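Long-range contacts in alpha-glucosidase ([Eubacterium] rectale, PDB 6PNR), which probably hydrolyses alpha-glycosides of sulfoquinovose, the sulfonated sugar of plant sulfolipids, as a family 31 glycoside hydrolase: residues Leu218-Glu222 / Ser568-Val572; Ala445-Lys449 / Met481-Gly485; Ile473-Leu477 / Ile589-Tyr593. One frame throughout, in Å; residues are numbered along the deposited sequence.

Interaction 1: residues Leu218-Glu222 / Ser568-Val572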
loop_
_atom_site.group_PDB
_atom_site.type_symbol
_atom_site.label_atom_id
_atom_site.label_comp_id
_atom_site.label_asym_id
_atom_site.label_seq_id
_atom_site.Cartn_x
_atom_site.Cartn_y
_atom_site.Cartn_z
ATOM N N LEU A 218 -0.978 31.572 21.824
ATOM C CA LEU A 218 -2.273 32.196 22.076
ATOM C C LEU A 218 -2.545 33.301 21.069
ATOM O O LEU A 218 -3.643 33.385 20.515
ATOM C CB LEU A 218 -2.332 32.745 23.502
ATOM C CG LEU A 218 -2.372 31.711 24.622
ATOM C CD1 LEU A 218 -2.113 32.372 25.969
ATOM C CD2 LEU A 218 -3.709 30.993 24.632
ATOM N N LYS A 219 -1.550 34.157 20.806
ATOM C CA LYS A 219 -1.748 35.223 19.825
ATOM C C LYS A 219 -1.796 34.684 18.406
ATOM O O LYS A 219 -2.508 35.228 17.554
ATOM C CB LYS A 219 -0.646 36.285 19.949
ATOM C CG LYS A 219 -0.774 37.171 21.199
ATOM C CD LYS A 219 0.378 38.175 21.299
ATOM C CE LYS A 219 0.445 38.827 22.676
ATOM N NZ LYS A 219 1.700 39.620 22.839
ATOM N N LEU A 220 -1.045 33.623 18.120
ATOM C CA LEU A 220 -1.179 32.987 16.816
ATOM C C LEU A 220 -2.612 32.507 16.580
ATOM O O LEU A 220 -3.158 32.685 15.486
ATOM C CB LEU A 220 -0.198 31.828 16.697
ATOM C CG LEU A 220 0.077 31.418 15.259
ATOM C CD1 LEU A 220 0.754 32.549 14.510
ATOM C CD2 LEU A 220 0.948 30.196 15.267
ATOM N N LEU A 221 -3.239 31.901 17.593
ATOM C CA LEU A 221 -4.619 31.454 17.421
ATOM C C LEU A 221 -5.569 32.635 17.262
ATOM O O LEU A 221 -6.562 32.535 16.533
ATOM C CB LEU A 221 -5.043 30.573 18.598
ATOM C CG LEU A 221 -4.955 29.053 18.369
ATOM C CD1 LEU A 221 -5.909 28.641 17.251
ATOM C CD2 LEU A 221 -3.539 28.633 18.047
ATOM N N GLU A 222 -5.278 33.765 17.917
ATOM C CA GLU A 222 -6.056 34.980 17.670
ATOM C C GLU A 222 -5.987 35.386 16.204
ATOM O O GLU A 222 -7.012 35.691 15.586
ATOM C CB GLU A 222 -5.565 36.112 18.573
ATOM C CG GLU A 222 -5.764 35.788 20.035
ATOM C CD GLU A 222 -5.019 36.726 20.979
ATOM O OE1 GLU A 222 -4.669 37.856 20.550
ATOM O OE2 GLU A 222 -4.799 36.326 22.157
ATOM N N SER A 568 -11.618 35.050 21.226
ATOM C CA SER A 568 -10.227 35.126 20.796
ATOM C C SER A 568 -9.740 33.921 20.018
ATOM O O SER A 568 -8.619 33.970 19.503
ATOM C CB SER A 568 -9.307 35.308 22.011
ATOM O OG SER A 568 -9.412 34.177 22.854
ATOM N N GLY A 569 -10.495 32.832 19.945
ATOM C CA GLY A 569 -10.003 31.699 19.191
ATOM C C GLY A 569 -9.092 30.772 19.960
ATOM O O GLY A 569 -8.545 29.837 19.361
ATOM N N HIS A 570 -8.918 30.988 21.257
ATOM C CA HIS A 570 -8.210 30.026 22.095
ATOM C C HIS A 570 -9.102 28.808 22.259
ATOM O O HIS A 570 -10.179 28.929 22.869
ATOM C CB HIS A 570 -7.882 30.596 23.471
ATOM C CG HIS A 570 -7.185 31.924 23.431
ATOM N ND1 HIS A 570 -7.230 32.819 24.482
ATOM C CD2 HIS A 570 -6.422 32.504 22.474
ATOM C CE1 HIS A 570 -6.533 33.899 24.167
ATOM N NE2 HIS A 570 -6.027 33.731 22.957
ATOM N N PRO A 571 -8.705 27.637 21.766
ATOM C CA PRO A 571 -9.599 26.470 21.807
ATOM C C PRO A 571 -9.853 26.007 23.234
ATOM O O PRO A 571 -9.052 26.237 24.141
ATOM C CB PRO A 571 -8.837 25.408 21.002
ATOM C CG PRO A 571 -7.374 25.800 21.121
ATOM C CD PRO A 571 -7.376 27.325 21.201
ATOM N N VAL A 572 -10.994 25.342 23.429
ATOM C CA VAL A 572 -11.303 24.798 24.749
ATOM C C VAL A 572 -10.276 23.737 25.147
ATOM O O VAL A 572 -9.804 23.708 26.289
ATOM C CB VAL A 572 -12.737 24.248 24.781
ATOM C CG1 VAL A 572 -13.009 23.580 26.115
ATOM C CG2 VAL A 572 -13.737 25.374 24.533
#
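The 218-222 segment is a turn of helix 217-228, and the 568-572 segment carries the chain on from helix 538-568 toward strand 573-574. The backbones come closest at Glu222 and Ser568, whose CA atoms lie 5.2 Å apart; there Glu222 CA makes a CA-H...O contact to Ser568 O at 3.3 Å. Gly569 has positive phi, angles at which a CB would collide with the Ser568 carbonyl; it would also stand 3.1 Å from Leu221 O. This close approach joins helix 217-228, which follows the N-terminal beta-sheets, to the start of the C-terminal beta-domain of this GH31 fold. His570 carries the main side-chain link: its NE2 donates a hydrogen bond to Glu222 OE2 (3.0 Å), while ND1 bonds to Glu564 of its own preceding helix. Leu218 CD2 lies over one face of the His570 ring in a CH-pi contact, 3.8 Å from the ring centroid. Leu221 points toward the 568-572 segment, its CD1 3.6 Å from Gly569 O and its CG 4.1 Å from Pro571 CD.

Interaction 2: residues Ala445-Lys449 / Met481-Gly485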
loop_
_atom_site.group_PDB
_atom_site.type_symbol
_atom_site.label_atom_id
_atom_site.label_comp_id
_atom_site.label_asym_id
_atom_site.label_seq_id
_atom_site.Cartn_x
_atom_site.Cartn_y
_atom_site.Cartn_z
ATOM N N ALA A 445 -11.260 24.907 5.136
ATOM C CA ALA A 445 -10.963 26.294 5.479
ATOM C C ALA A 445 -12.249 27.114 5.420
ATOM O O ALA A 445 -12.933 27.137 4.391
ATOM C CB ALA A 445 -9.907 26.859 4.530
ATOM N N GLY A 446 -12.597 27.757 6.532
ATOM C CA GLY A 446 -13.866 28.445 6.687
ATOM C C GLY A 446 -14.805 27.773 7.660
ATOM O O GLY A 446 -15.742 28.423 8.148
ATOM N N SER A 447 -14.575 26.495 7.976
ATOM C CA SER A 447 -15.372 25.848 9.016
ATOM C C SER A 447 -15.252 26.568 10.344
ATOM O O SER A 447 -16.143 26.437 11.189
ATOM C CB SER A 447 -14.956 24.388 9.188
ATOM O OG SER A 447 -15.344 23.642 8.055
ATOM N N GLN A 448 -14.166 27.321 10.540
ATOM C CA GLN A 448 -13.984 28.090 11.764
ATOM C C GLN A 448 -15.124 29.073 11.976
ATOM O O GLN A 448 -15.506 29.340 13.121
ATOM C CB GLN A 448 -12.643 28.839 11.722
ATOM C CG GLN A 448 -11.376 27.939 11.729
ATOM C CD GLN A 448 -11.051 27.333 10.363
ATOM O OE1 GLN A 448 -11.788 27.515 9.400
ATOM N NE2 GLN A 448 -9.936 26.615 10.281
ATOM N N LYS A 449 -15.664 29.635 10.891
ATOM C CA LYS A 449 -16.809 30.541 10.962
ATOM C C LYS A 449 -18.140 29.799 10.904
ATOM O O LYS A 449 -19.035 30.061 11.716
ATOM C CB LYS A 449 -16.768 31.561 9.814
ATOM C CG LYS A 449 -17.991 32.492 9.841
ATOM C CD LYS A 449 -18.028 33.531 8.723
ATOM C CE LYS A 449 -19.260 34.447 8.907
ATOM N NZ LYS A 449 -19.403 35.475 7.827
ATOM N N MET A 481 -5.777 23.790 16.948
ATOM C CA MET A 481 -4.691 24.574 16.377
ATOM C C MET A 481 -5.082 25.183 15.032
ATOM O O MET A 481 -4.444 26.146 14.591
ATOM C CB MET A 481 -3.429 23.711 16.235
ATOM C CG MET A 481 -2.782 23.313 17.567
ATOM S SD MET A 481 -2.335 24.758 18.594
ATOM C CE MET A 481 -1.177 25.587 17.513
ATOM N N MET A 482 -6.125 24.663 14.385
ATOM C CA MET A 482 -6.658 25.245 13.163
ATOM C C MET A 482 -7.735 26.292 13.416
ATOM O O MET A 482 -8.277 26.833 12.449
ATOM C CB MET A 482 -7.233 24.147 12.260
ATOM C CG MET A 482 -6.231 23.077 11.903
ATOM S SD MET A 482 -5.062 23.618 10.630
ATOM C CE MET A 482 -3.743 24.392 11.590
ATOM N N GLY A 483 -8.061 26.586 14.676
ATOM C CA GLY A 483 -9.089 27.567 14.974
ATOM C C GLY A 483 -10.492 27.019 15.145
ATOM O O GLY A 483 -11.435 27.810 15.290
ATOM N N CYS A 484 -10.675 25.692 15.113
ATOM C CA CYS A 484 -11.953 25.070 15.460
ATOM C C CYS A 484 -11.843 24.653 16.922
ATOM O O CYS A 484 -11.353 23.564 17.243
ATOM C CB CYS A 484 -12.270 23.893 14.538
ATOM S SG CYS A 484 -12.723 24.418 12.870
ATOM N N GLY A 485 -12.298 25.539 17.812
ATOM C CA GLY A 485 -12.090 25.428 19.242
ATOM C C GLY A 485 -13.157 24.710 20.023
ATOM O O GLY A 485 -13.001 24.532 21.239
#
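Gln448 reaches out from the short helix 447-450 and lies across the bend at Met482-Cys484, with its CG 3.6 Å from Gly483 O and 3.9 Å from Cys484 SG. Its amide then works in two directions. NE2 donates a short, nearly straight hydrogen bond to Met482 O (2.7 Å, 161° at the hydrogen), and OE1 accepts one from Gly446 N (3.0 Å), so the same side chain bridges to the other segment and folds back on the loop that leads into its own helix. With chi2 at +79° the side chain bends back so that OE1 meets Gly446 N. Gly446 holds the N-cap position, and Lys449 N bonds to Gly446 O at 3.0 Å in the opening turn.

On the other segment, Gly483, the first residue to leave helical angles after helix 469-481, has positive phi and completes a Schellman motif. At these angles a CB would already jam against the Met482 carbonyl, and it would also come 3.2 Å from Gln448 CG. Cys484 fills the space beside it, SG 4.3 Å from Ser447 CB. The contact therefore sets the start of one helix against the C-terminal end of another within the TIM-barrel domain.

Around this buried junction, Gln231 bonds to the carbonyls of Gln448 and Gly483, and Gln169 of strand 168-174 takes a second bond from Gln448 NE2. That strand also covers Met482, Phe228 of helix 217-228 packs on Gln448, and Val417 of helix 408-429 lies against Ser447.

Interaction 3: residues Ile473-Leu477 / Ile589-Tyr593. With SO4 (sulfate ion), chain D.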
loop_
_atom_site.group_PDB
_atom_site.type_symbol
_atom_site.label_atom_id
_atom_site.label_comp_id
_atom_site.label_asym_id
_atom_site.label_seq_id
_atom_site.Cartn_x
_atom_site.Cartn_y
_atom_site.Cartn_z
ATOM N N ILE A 473 -8.632 12.609 21.200
ATOM C CA ILE A 473 -7.818 13.665 21.804
ATOM C C ILE A 473 -6.937 14.314 20.753
ATOM O O ILE A 473 -6.797 15.546 20.700
ATOM C CB ILE A 473 -6.963 13.110 22.957
ATOM C CG1 ILE A 473 -7.826 12.416 23.992
ATOM C CG2 ILE A 473 -6.155 14.247 23.597
ATOM C CD1 ILE A 473 -7.099 11.337 24.713
ATOM N N CYS A 474 -6.297 13.485 19.924
ATOM C CA CYS A 474 -5.492 13.990 18.814
ATOM C C CYS A 474 -6.323 14.882 17.891
ATOM O O CYS A 474 -5.873 15.961 17.472
ATOM C CB CYS A 474 -4.905 12.794 18.049
ATOM S SG CYS A 474 -3.597 13.231 16.867
ATOM N N GLY A 475 -7.540 14.446 17.565
ATOM C CA GLY A 475 -8.409 15.255 16.728
ATOM C C GLY A 475 -8.764 16.581 17.370
ATOM O O GLY A 475 -8.878 17.596 16.685
ATOM N N ALA A 476 -8.955 16.585 18.693
ATOM C CA ALA A 476 -9.278 17.817 19.398
ATOM C C ALA A 476 -8.107 18.788 19.366
ATOM O O ALA A 476 -8.281 19.977 19.074
ATOM C CB ALA A 476 -9.676 17.505 20.837
ATOM N N LEU A 477 -6.903 18.290 19.641
ATOM C CA LEU A 477 -5.725 19.155 19.642
ATOM C C LEU A 477 -5.460 19.731 18.252
ATOM O O LEU A 477 -5.264 20.942 18.095
ATOM C CB LEU A 477 -4.514 18.375 20.157
ATOM C CG LEU A 477 -4.535 17.991 21.636
ATOM C CD1 LEU A 477 -3.318 17.132 21.969
ATOM C CD2 LEU A 477 -4.568 19.256 22.527
ATOM N N ILE A 589 3.549 15.736 23.229
ATOM C CA ILE A 589 2.458 15.089 23.940
ATOM C C ILE A 589 1.162 15.337 23.182
ATOM O O ILE A 589 0.803 16.488 22.911
ATOM C CB ILE A 589 2.368 15.608 25.381
ATOM C CG1 ILE A 589 3.546 15.047 26.200
ATOM C CG2 ILE A 589 1.011 15.261 25.986
ATOM C CD1 ILE A 589 3.782 15.760 27.503
ATOM N N GLN A 590 0.449 14.264 22.844
ATOM C CA GLN A 590 -0.805 14.436 22.125
ATOM C C GLN A 590 -1.983 13.698 22.749
ATOM O O GLN A 590 -3.084 13.747 22.186
ATOM C CB GLN A 590 -0.639 14.024 20.647
ATOM C CG GLN A 590 -0.458 12.532 20.409
ATOM C CD GLN A 590 -0.432 12.167 18.931
ATOM O OE1 GLN A 590 0.321 12.741 18.144
ATOM N NE2 GLN A 590 -1.271 11.208 18.545
ATOM N N TYR A 591 -1.803 13.031 23.893
ATOM C CA TYR A 591 -2.917 12.400 24.595
ATOM C C TYR A 591 -3.153 13.013 25.977
ATOM O O TYR A 591 -3.884 12.439 26.797
ATOM C CB TYR A 591 -2.702 10.881 24.673
ATOM C CG TYR A 591 -2.608 10.235 23.291
ATOM C CD1 TYR A 591 -3.648 10.342 22.378
ATOM C CD2 TYR A 591 -1.476 9.540 22.900
ATOM C CE1 TYR A 591 -3.562 9.760 21.112
ATOM C CE2 TYR A 591 -1.384 8.947 21.648
ATOM C CZ TYR A 591 -2.426 9.056 20.765
ATOM O OH TYR A 591 -2.312 8.495 19.514
ATOM N N GLU A 592 -2.564 14.168 26.249
ATOM C CA GLU A 592 -3.014 15.054 27.315
ATOM C C GLU A 592 -3.394 16.392 26.692
ATOM O O GLU A 592 -2.852 16.777 25.652
ATOM C CB GLU A 592 -1.923 15.285 28.386
ATOM C CG GLU A 592 -1.134 14.029 28.752
ATOM C CD GLU A 592 -0.145 14.274 29.874
ATOM O OE1 GLU A 592 0.237 15.446 30.082
ATOM O OE2 GLU A 592 0.249 13.296 30.544
ATOM N N TYR A 593 -4.317 17.100 27.334
ATOM C CA TYR A 593 -4.678 18.445 26.903
ATOM C C TYR A 593 -4.960 19.327 28.111
ATOM O O TYR A 593 -5.341 18.838 29.178
ATOM C CB TYR A 593 -5.904 18.446 25.959
ATOM C CG TYR A 593 -7.198 17.893 26.538
ATOM C CD1 TYR A 593 -7.507 16.532 26.443
ATOM C CD2 TYR A 593 -8.128 18.730 27.143
ATOM C CE1 TYR A 593 -8.711 16.026 26.957
ATOM C CE2 TYR A 593 -9.319 18.237 27.662
ATOM C CZ TYR A 593 -9.611 16.889 27.565
ATOM O OH TYR A 593 -10.802 16.414 28.083
HETATM S S SO4 D . 1.666 11.199 24.659
HETATM O O1 SO4 D . 1.755 11.840 23.340
HETATM O O2 SO4 D . 2.942 11.391 25.370
HETATM O O3 SO4 D . 1.443 9.755 24.502
HETATM O O4 SO4 D . 0.573 11.798 25.447
#
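Two branched side chains, Ile473 and Leu477, stand one turn apart on helix 469-481 and push into the hollow formed by the loop 589-592 and the start of strand 593-595. Ile473 points toward it: CG2 nestles 3.4 Å from Gln590 O and 3.9 Å from Tyr593 CD1, while CD1 reaches the edge of the Tyr591 ring, 4.3 Å from its CD1. Leu477 fills the neighbouring part of the hollow, with CD1 3.4 Å from Gln590 O and 3.7 Å from Glu592 O, and CD2 against Tyr593 CB at 3.8 Å. The carbonyl of Gln590 is thus wrapped by both aliphatic groups and has no polar partner in the model. At the flank, Cys474 SG rests 3.5 Å from Gln590 NE2, an amide group whose hydrogen bonds go to Ser122 and Phe124. A sulfate, probably from the crystallisation liquor, binds the loop backbone through Gln590 N to O1 (2.8 Å) and Tyr591 N to O4 (3.1 Å). With no hydrogen bond between the segments, the fit is one of shape: a TIM-barrel-domain helix docked on the loop entering strand 593-595 of the C-terminal beta-sheet, a domain interface of the GH31 fold.

From the N terminus, helix 217-228 follows the N-terminal sheets, and interaction 1 closes the longest loop, with 345 residues between its segments, by bringing residues 568-572 back to it. Interaction 2 is nested inside that loop, spanning 31 residues of the TIM-barrel domain. Interaction 3 starts within interaction 2, on helix 469-481, and ends beyond interaction 1 in the C-terminal domain, so it crosses both. Interactions 1 and 2 touch: Val572 N lies 3.1 Å from Gly485 O, a probable hydrogen bond, and Leu221 CD2 packs on Met481 CE at 3.9 Å. Helix 469-481 meets the C-terminal domain through residues 473-477, and its end, at Met481, packs on helix 217-228.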